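Local coordinates for protein arylalkylamine N-Acetyltransferase like 5b (Aedes aegypti, PDB 4FD4) that probably transfers acyl groups from coenzyme A thioesters to arylalkylamines such as serotonin and dopamine, as a GNAT-family N-acyltransferase, at residues 90-95 / 99-104; 113-118 / 210-215; 190-193 / 199-202. All coordinates share one frame; numbering follows the deposited sequence.

How the contacts relate
Two of the three contacts lie towards the surface and one in the core. Contact 2 is buried, and wholly apolar where its segments meet: small side chains, an alanine and three beta-branched residues, seat a helical kink on the central sheet. Contact 1 sits at the other end of the same helix, 99-115, where a short connection folds that helix back against helix 85-95 at a glycine; Val90 and Arg113 bring contacts 1 and 2 into touch. Contact 3 belongs to the long connection between strands 182-188 and 209-216. It combines polar grips on backbone oxygens with an aromatic underside, and meets contact 1 through Leu200 on Asp103 and Phe201 on Ile104.

Contact 1: residues 90-95 / 99-104; sequences VEEAAT and KKWGDI
Ala93 meets Gly102 in a close helix-to-helix contact within a helical hairpin, where helix 85-95 ends and helix 99-115 sets off after a short turn. The backbones come very near, with the CA atoms of Ala93 and Gly102 4.1 Å apart. Both residues are small, which suits the place: the methyl of Ala93 rests on the peptide of the next helix, its CB 3.5 Å from Gly102 O and 3.9 Å from Gly102 CA. Having no side chain, Gly102 leaves room for this approach beside Ala93 O.

To one side, Glu92 runs out as an extended chain, with CG anti to the backbone N (chi1 -173°), and carries its carboxylate to the edge of the Trp101 indole. Glu92 OE1 lies near the ring plane and 3.9 Å from Trp101 NE1, too far for a hydrogen bond, and the carboxylate is turned 58° from the ring. Trp101 NE1, covered here, finds no polar partner in the model. On another side of helix 99-115, one turn is braced by a salt bridge from Lys99 NZ to the syn lone pair of Asp103 OD2, 2.8 Å long.

Around this hairpin, Trp101 packs on helix 46-53, its ring meeting Phe51, while Ala93 also touches Leu105 and Lys106 farther along helix 99-115.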
# COMPACT_ATOMS: atom_id res chain seq x y z
N VAL A 90 12.68 -1.98 -10.49
CA VAL A 90 14.10 -2.25 -10.23
C VAL A 90 14.98 -1.15 -10.87
O VAL A 90 15.95 -0.64 -10.26
CB VAL A 90 14.49 -3.67 -10.73
CG1 VAL A 90 15.97 -3.92 -10.57
CG2 VAL A 90 13.69 -4.72 -9.96
N GLU A 91 14.61 -0.77 -12.09
CA GLU A 91 15.34 0.29 -12.77
C GLU A 91 15.25 1.60 -11.99
O GLU A 91 16.26 2.26 -11.73
CB GLU A 91 14.84 0.50 -14.20
CG GLU A 91 15.52 1.67 -14.89
CD GLU A 91 15.29 1.68 -16.39
OE1 GLU A 91 14.46 0.88 -16.88
OE2 GLU A 91 15.95 2.49 -17.08
N GLU A 92 14.03 1.96 -11.59
CA GLU A 92 13.82 3.17 -10.79
C GLU A 92 14.66 3.10 -9.52
O GLU A 92 15.21 4.10 -9.07
CB GLU A 92 12.33 3.37 -10.46
CG GLU A 92 12.03 4.69 -9.77
CD GLU A 92 10.59 4.83 -9.31
OE1 GLU A 92 10.34 5.61 -8.35
OE2 GLU A 92 9.69 4.19 -9.90
N ALA A 93 14.78 1.90 -8.95
CA ALA A 93 15.51 1.70 -7.71
C ALA A 93 16.97 2.05 -7.90
O ALA A 93 17.62 2.57 -6.99
CB ALA A 93 15.36 0.27 -7.21
N ALA A 94 17.48 1.74 -9.09
CA ALA A 94 18.88 2.05 -9.42
C ALA A 94 19.19 3.55 -9.55
O ALA A 94 20.36 3.94 -9.57
CB ALA A 94 19.30 1.31 -10.68
N THR A 95 18.17 4.39 -9.67
CA THR A 95 18.39 5.81 -9.96
C THR A 95 17.79 6.76 -8.91
O THR A 95 17.98 7.98 -8.97
CB THR A 95 17.86 6.18 -11.37
OG1 THR A 95 16.43 6.29 -11.34
CG2 THR A 95 18.24 5.11 -12.39
N LYS A 99 19.04 5.35 -0.74
CA LYS A 99 19.22 3.91 -0.77
C LYS A 99 18.01 3.22 -0.15
O LYS A 99 17.61 2.16 -0.61
CB LYS A 99 20.51 3.47 -0.09
CG LYS A 99 20.64 1.94 0.00
CD LYS A 99 22.08 1.47 -0.06
CE LYS A 99 22.20 -0.02 0.23
NZ LYS A 99 21.28 -0.85 -0.61
N LYS A 100 17.44 3.82 0.90
CA LYS A 100 16.31 3.18 1.58
C LYS A 100 15.15 2.96 0.62
O LYS A 100 14.54 1.87 0.60
CB LYS A 100 15.84 4.00 2.78
CG LYS A 100 14.61 3.38 3.46
CD LYS A 100 14.28 4.06 4.79
CE LYS A 100 13.03 3.46 5.40
NZ LYS A 100 12.88 3.80 6.86
N TRP A 101 14.81 3.99 -0.14
CA TRP A 101 13.68 3.88 -1.06
C TRP A 101 13.99 2.90 -2.18
O TRP A 101 13.10 2.17 -2.60
CB TRP A 101 13.23 5.23 -1.62
CG TRP A 101 12.06 5.11 -2.60
CD1 TRP A 101 12.04 5.52 -3.91
CD2 TRP A 101 10.79 4.51 -2.35
NE1 TRP A 101 10.82 5.23 -4.48
CE2 TRP A 101 10.03 4.60 -3.54
CE3 TRP A 101 10.20 3.91 -1.23
CZ2 TRP A 101 8.73 4.12 -3.65
CZ3 TRP A 101 8.90 3.41 -1.34
CH2 TRP A 101 8.19 3.52 -2.54
N GLY A 102 15.23 2.88 -2.65
CA GLY A 102 15.64 1.87 -3.63
C GLY A 102 15.47 0.44 -3.13
O GLY A 102 14.94 -0.43 -3.84
N ASP A 103 15.90 0.20 -1.89
CA ASP A 103 15.75 -1.11 -1.27
C ASP A 103 14.28 -1.50 -1.11
O ASP A 103 13.89 -2.66 -1.37
CB ASP A 103 16.44 -1.14 0.11
CG ASP A 103 17.95 -1.02 0.03
OD1 ASP A 103 18.56 -0.67 1.07
OD2 ASP A 103 18.53 -1.25 -1.07
N ILE A 104 13.47 -0.54 -0.67
CA ILE A 104 12.04 -0.81 -0.49
C ILE A 104 11.38 -1.11 -1.84
O ILE A 104 10.59 -2.05 -1.96
CB ILE A 104 11.30 0.33 0.25
CG1 ILE A 104 11.76 0.37 1.71
CG2 ILE A 104 9.79 0.12 0.20
CD1 ILE A 104 11.31 1.62 2.47

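Contact 2: residues 113-118 / 210-215; sequences RTADVC and IKTCVK
A helix-on-sheet contact of the GNAT fold joins the kink between helices 99-115 and 117-121 to strand 209-216. Thr212 and Val214, two apart on the strand, both project toward the helical segment, where Ala115 and Val117 answer them from the two sides of the kink.

The first pair is tight. Ala115 CB lies 3.5 Å from Thr212 CG2, nearer than carbons usually come, and so small a residue as alanine suits a helix end this close to the sheet. Thr212 turns its two branches to different work: CG2, anti to the backbone N, meets the alanine, while OG1, beside that N (chi1 -54°), hydrogen-bonds Asp166 OD1 on the adjoining strand 162-167. The methyl thus serves the helix interface and the hydroxyl is satisfied within the sheet.

In the second pair the valines reach toward each other tip to tip, Val117 CG1 standing 3.7 Å from Val214 CG2. Each of these methyls is anti to its own backbone N. For Val214 this leaves CG1 between N and the carbonyl carbon, the crowded position (chi1 61°). Beta-branched residues suit both strand places, offering broad methyl surface without long chains.

The break falls at Asp116, which has a positive phi of 50° and is the N-cap of the next helix, its OD2 making a weak hydrogen bond to Gly119 N. Strand 209-216 lies between, and antiparallel to, strands 162-167 and 182-188, the 5-7-6 strand order characteristic of the GNAT acetyltransferase fold.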
# COMPACT_ATOMS: atom_id res chain seq x y z
N ARG A 113 6.18 -9.38 -8.32
CA ARG A 113 6.65 -10.38 -9.27
C ARG A 113 6.24 -11.77 -8.80
O ARG A 113 5.83 -12.60 -9.61
CB ARG A 113 8.17 -10.31 -9.39
CG ARG A 113 8.70 -10.88 -10.71
CD ARG A 113 10.21 -11.06 -10.65
NE ARG A 113 10.94 -9.80 -10.50
CZ ARG A 113 11.25 -8.98 -11.51
NH1 ARG A 113 11.94 -7.87 -11.27
NH2 ARG A 113 10.86 -9.26 -12.74
N THR A 114 6.32 -12.01 -7.50
CA THR A 114 5.99 -13.31 -6.95
C THR A 114 4.49 -13.55 -7.01
O THR A 114 4.04 -14.66 -7.31
CB THR A 114 6.46 -13.44 -5.48
OG1 THR A 114 7.89 -13.35 -5.41
CG2 THR A 114 6.03 -14.78 -4.91
N ALA A 115 3.72 -12.51 -6.69
CA ALA A 115 2.27 -12.64 -6.71
C ALA A 115 1.81 -12.91 -8.13
O ALA A 115 0.94 -13.75 -8.36
CB ALA A 115 1.61 -11.39 -6.15
N ASP A 116 2.37 -12.17 -9.08
CA ASP A 116 2.03 -12.34 -10.50
C ASP A 116 0.52 -12.34 -10.73
O ASP A 116 0.00 -13.21 -11.42
CB ASP A 116 2.62 -13.65 -11.02
CG ASP A 116 2.51 -13.78 -12.53
OD1 ASP A 116 2.53 -14.93 -13.03
OD2 ASP A 116 2.38 -12.74 -13.21
N VAL A 117 -0.19 -11.37 -10.15
CA VAL A 117 -1.65 -11.34 -10.26
C VAL A 117 -2.15 -11.42 -11.70
O VAL A 117 -3.03 -12.25 -12.03
CB VAL A 117 -2.24 -10.09 -9.57
CG1 VAL A 117 -3.73 -9.98 -9.87
CG2 VAL A 117 -1.99 -10.14 -8.08
N CYS A 118 -1.58 -10.60 -12.57
CA CYS A 118 -2.03 -10.53 -13.96
C CYS A 118 -1.87 -11.88 -14.68
O CYS A 118 -2.75 -12.29 -15.45
CB CYS A 118 -1.29 -9.43 -14.70
SG CYS A 118 -1.64 -7.75 -14.08
N ILE A 210 4.32 -10.50 5.33
CA ILE A 210 3.57 -9.70 4.38
C ILE A 210 2.75 -10.62 3.50
O ILE A 210 3.26 -11.61 2.99
CB ILE A 210 4.51 -8.89 3.48
CG1 ILE A 210 5.54 -8.13 4.33
CG2 ILE A 210 3.71 -7.94 2.59
CD1 ILE A 210 6.51 -7.32 3.52
N LYS A 211 1.47 -10.30 3.31
CA LYS A 211 0.63 -11.16 2.49
C LYS A 211 0.03 -10.42 1.30
O LYS A 211 -0.66 -9.43 1.48
CB LYS A 211 -0.49 -11.79 3.32
CG LYS A 211 -0.02 -12.66 4.48
CD LYS A 211 -0.98 -13.84 4.67
CE LYS A 211 -0.66 -14.66 5.92
NZ LYS A 211 -0.97 -13.91 7.17
N THR A 212 0.27 -10.91 0.10
CA THR A 212 -0.35 -10.35 -1.09
C THR A 212 -1.68 -11.05 -1.34
O THR A 212 -1.74 -12.27 -1.54
CB THR A 212 0.57 -10.50 -2.33
OG1 THR A 212 1.86 -9.93 -2.03
CG2 THR A 212 -0.03 -9.81 -3.54
N CYS A 213 -2.77 -10.28 -1.32
CA CYS A 213 -4.10 -10.86 -1.52
C CYS A 213 -4.79 -10.25 -2.74
O CYS A 213 -4.43 -9.14 -3.18
CB CYS A 213 -4.97 -10.68 -0.26
SG CYS A 213 -4.11 -11.13 1.27
N VAL A 214 -5.76 -10.98 -3.30
CA VAL A 214 -6.34 -10.61 -4.59
C VAL A 214 -7.79 -11.10 -4.75
O VAL A 214 -8.18 -12.12 -4.18
CB VAL A 214 -5.50 -11.17 -5.76
CG1 VAL A 214 -5.47 -12.70 -5.69
CG2 VAL A 214 -6.07 -10.72 -7.10
N LYS A 215 -8.57 -10.38 -5.55
CA LYS A 215 -9.97 -10.71 -5.78
C LYS A 215 -10.42 -10.24 -7.16
O LYS A 215 -10.10 -9.12 -7.59
CB LYS A 215 -10.81 -10.10 -4.66
CG LYS A 215 -12.24 -9.78 -5.02
CD LYS A 215 -13.04 -9.45 -3.76
CE LYS A 215 -14.26 -8.59 -4.10
NZ LYS A 215 -15.27 -8.57 -3.00

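Contact 3: residues 190-193 / 199-202; sequences GDYR and KLFE
Gly190 O is gripped by two cationic side chains, Lys199 NZ at 2.8 Å and Arg193 NH1 at 3.0 Å, in the long connection between strands 182-188 and 209-216, the last two of the GNAT sheet and neighbours in it. Only the lysine bond ties 199-202 to 190-193; the arginine, bent at chi2, curls back over its own arm. The ammonium sits in the carbonyl plane on a lone pair, whereas the guanidinium donor is tilted 27° out of it. Arg193 NH1 gives a second bond to Tyr192 O, at 2.8 Å, from well above that carbonyl plane. Both acceptors lie close to the guanidinium plane, which restricts how the group can turn. Lys199 CG lies over one face, toward its rim, 3.4 Å from Arg193 NH1. The shared oxygen probably eases the repulsion between the two cations. A long, flexible chain suits the lysine's reach across; it bends only at its last torsion (chi4 67°), bringing NZ in to Gly190.

Beneath this polar layer the contact is aromatic. Tyr192 CD2 meets the edge of the Phe201 ring, 3.9 Å from Phe201 CD2, while Leu200 CD1 lies at the edge of the tyrosine ring. Tyr192 and Phe201 both rest on Leu107 of helix 99-115, seating the loop on that helix by large apolar surfaces. A water at the Phe201 ring edge lies 2.9 Å from Tyr192 O and accepts from Phe201 N.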
# COMPACT_ATOMS: atom_id res chain seq x y z
N GLY A 190 11.74 -10.65 7.80
CA GLY A 190 13.09 -10.87 8.30
C GLY A 190 13.88 -11.85 7.46
O GLY A 190 15.11 -11.89 7.52
N ASP A 191 13.18 -12.66 6.67
CA ASP A 191 13.85 -13.61 5.79
C ASP A 191 14.25 -12.98 4.44
O ASP A 191 14.97 -13.60 3.65
CB ASP A 191 12.98 -14.85 5.57
CG ASP A 191 12.84 -15.69 6.82
OD1 ASP A 191 13.67 -15.54 7.75
OD2 ASP A 191 11.90 -16.52 6.89
N TYR A 192 13.80 -11.75 4.19
CA TYR A 192 14.14 -11.08 2.93
C TYR A 192 15.63 -10.82 2.80
O TYR A 192 16.28 -10.37 3.76
CB TYR A 192 13.36 -9.76 2.76
CG TYR A 192 13.78 -8.99 1.51
CD1 TYR A 192 13.36 -9.41 0.24
CD2 TYR A 192 14.60 -7.88 1.60
CE1 TYR A 192 13.75 -8.72 -0.90
CE2 TYR A 192 14.99 -7.19 0.45
CZ TYR A 192 14.56 -7.62 -0.79
OH TYR A 192 14.94 -6.94 -1.93
N ARG A 193 16.16 -11.10 1.61
CA ARG A 193 17.55 -10.84 1.26
C ARG A 193 17.58 -10.22 -0.13
O ARG A 193 16.95 -10.75 -1.04
CB ARG A 193 18.33 -12.15 1.22
CG ARG A 193 18.44 -12.87 2.55
CD ARG A 193 19.25 -12.06 3.53
NE ARG A 193 19.42 -12.80 4.78
CZ ARG A 193 18.50 -12.84 5.74
NH1 ARG A 193 17.36 -12.18 5.59
NH2 ARG A 193 18.72 -13.54 6.85
N LYS A 199 20.49 -8.70 4.54
CA LYS A 199 19.30 -8.60 5.34
C LYS A 199 18.99 -7.16 5.63
O LYS A 199 19.76 -6.51 6.29
CB LYS A 199 19.56 -9.29 6.66
CG LYS A 199 18.35 -9.53 7.47
CD LYS A 199 18.72 -9.69 8.89
CE LYS A 199 17.54 -9.55 9.73
NZ LYS A 199 16.61 -10.64 9.52
N LEU A 200 17.85 -6.65 5.17
CA LEU A 200 17.62 -5.21 5.22
C LEU A 200 16.48 -4.80 6.14
O LEU A 200 16.30 -3.62 6.43
CB LEU A 200 17.37 -4.67 3.81
CG LEU A 200 18.61 -4.51 2.94
CD1 LEU A 200 18.22 -4.31 1.49
CD2 LEU A 200 19.47 -3.37 3.45
N PHE A 201 15.71 -5.77 6.61
CA PHE A 201 14.57 -5.48 7.45
C PHE A 201 14.58 -6.33 8.70
O PHE A 201 14.80 -7.54 8.63
CB PHE A 201 13.27 -5.67 6.66
CG PHE A 201 13.17 -4.78 5.45
CD1 PHE A 201 12.68 -3.49 5.57
CD2 PHE A 201 13.59 -5.22 4.21
CE1 PHE A 201 12.58 -2.66 4.47
CE2 PHE A 201 13.50 -4.40 3.10
CZ PHE A 201 13.00 -3.12 3.22
N GLU A 202 14.33 -5.69 9.83
CA GLU A 202 14.38 -6.34 11.13
C GLU A 202 13.16 -5.94 11.94
O GLU A 202 13.25 -5.08 12.82
CB GLU A 202 15.65 -5.93 11.87
CG GLU A 202 16.34 -7.05 12.63
CD GLU A 202 17.86 -6.92 12.58
OE1 GLU A 202 18.52 -7.90 12.17
OE2 GLU A 202 18.39 -5.85 12.95
O HOH W 1 15.21 -8.39 5.56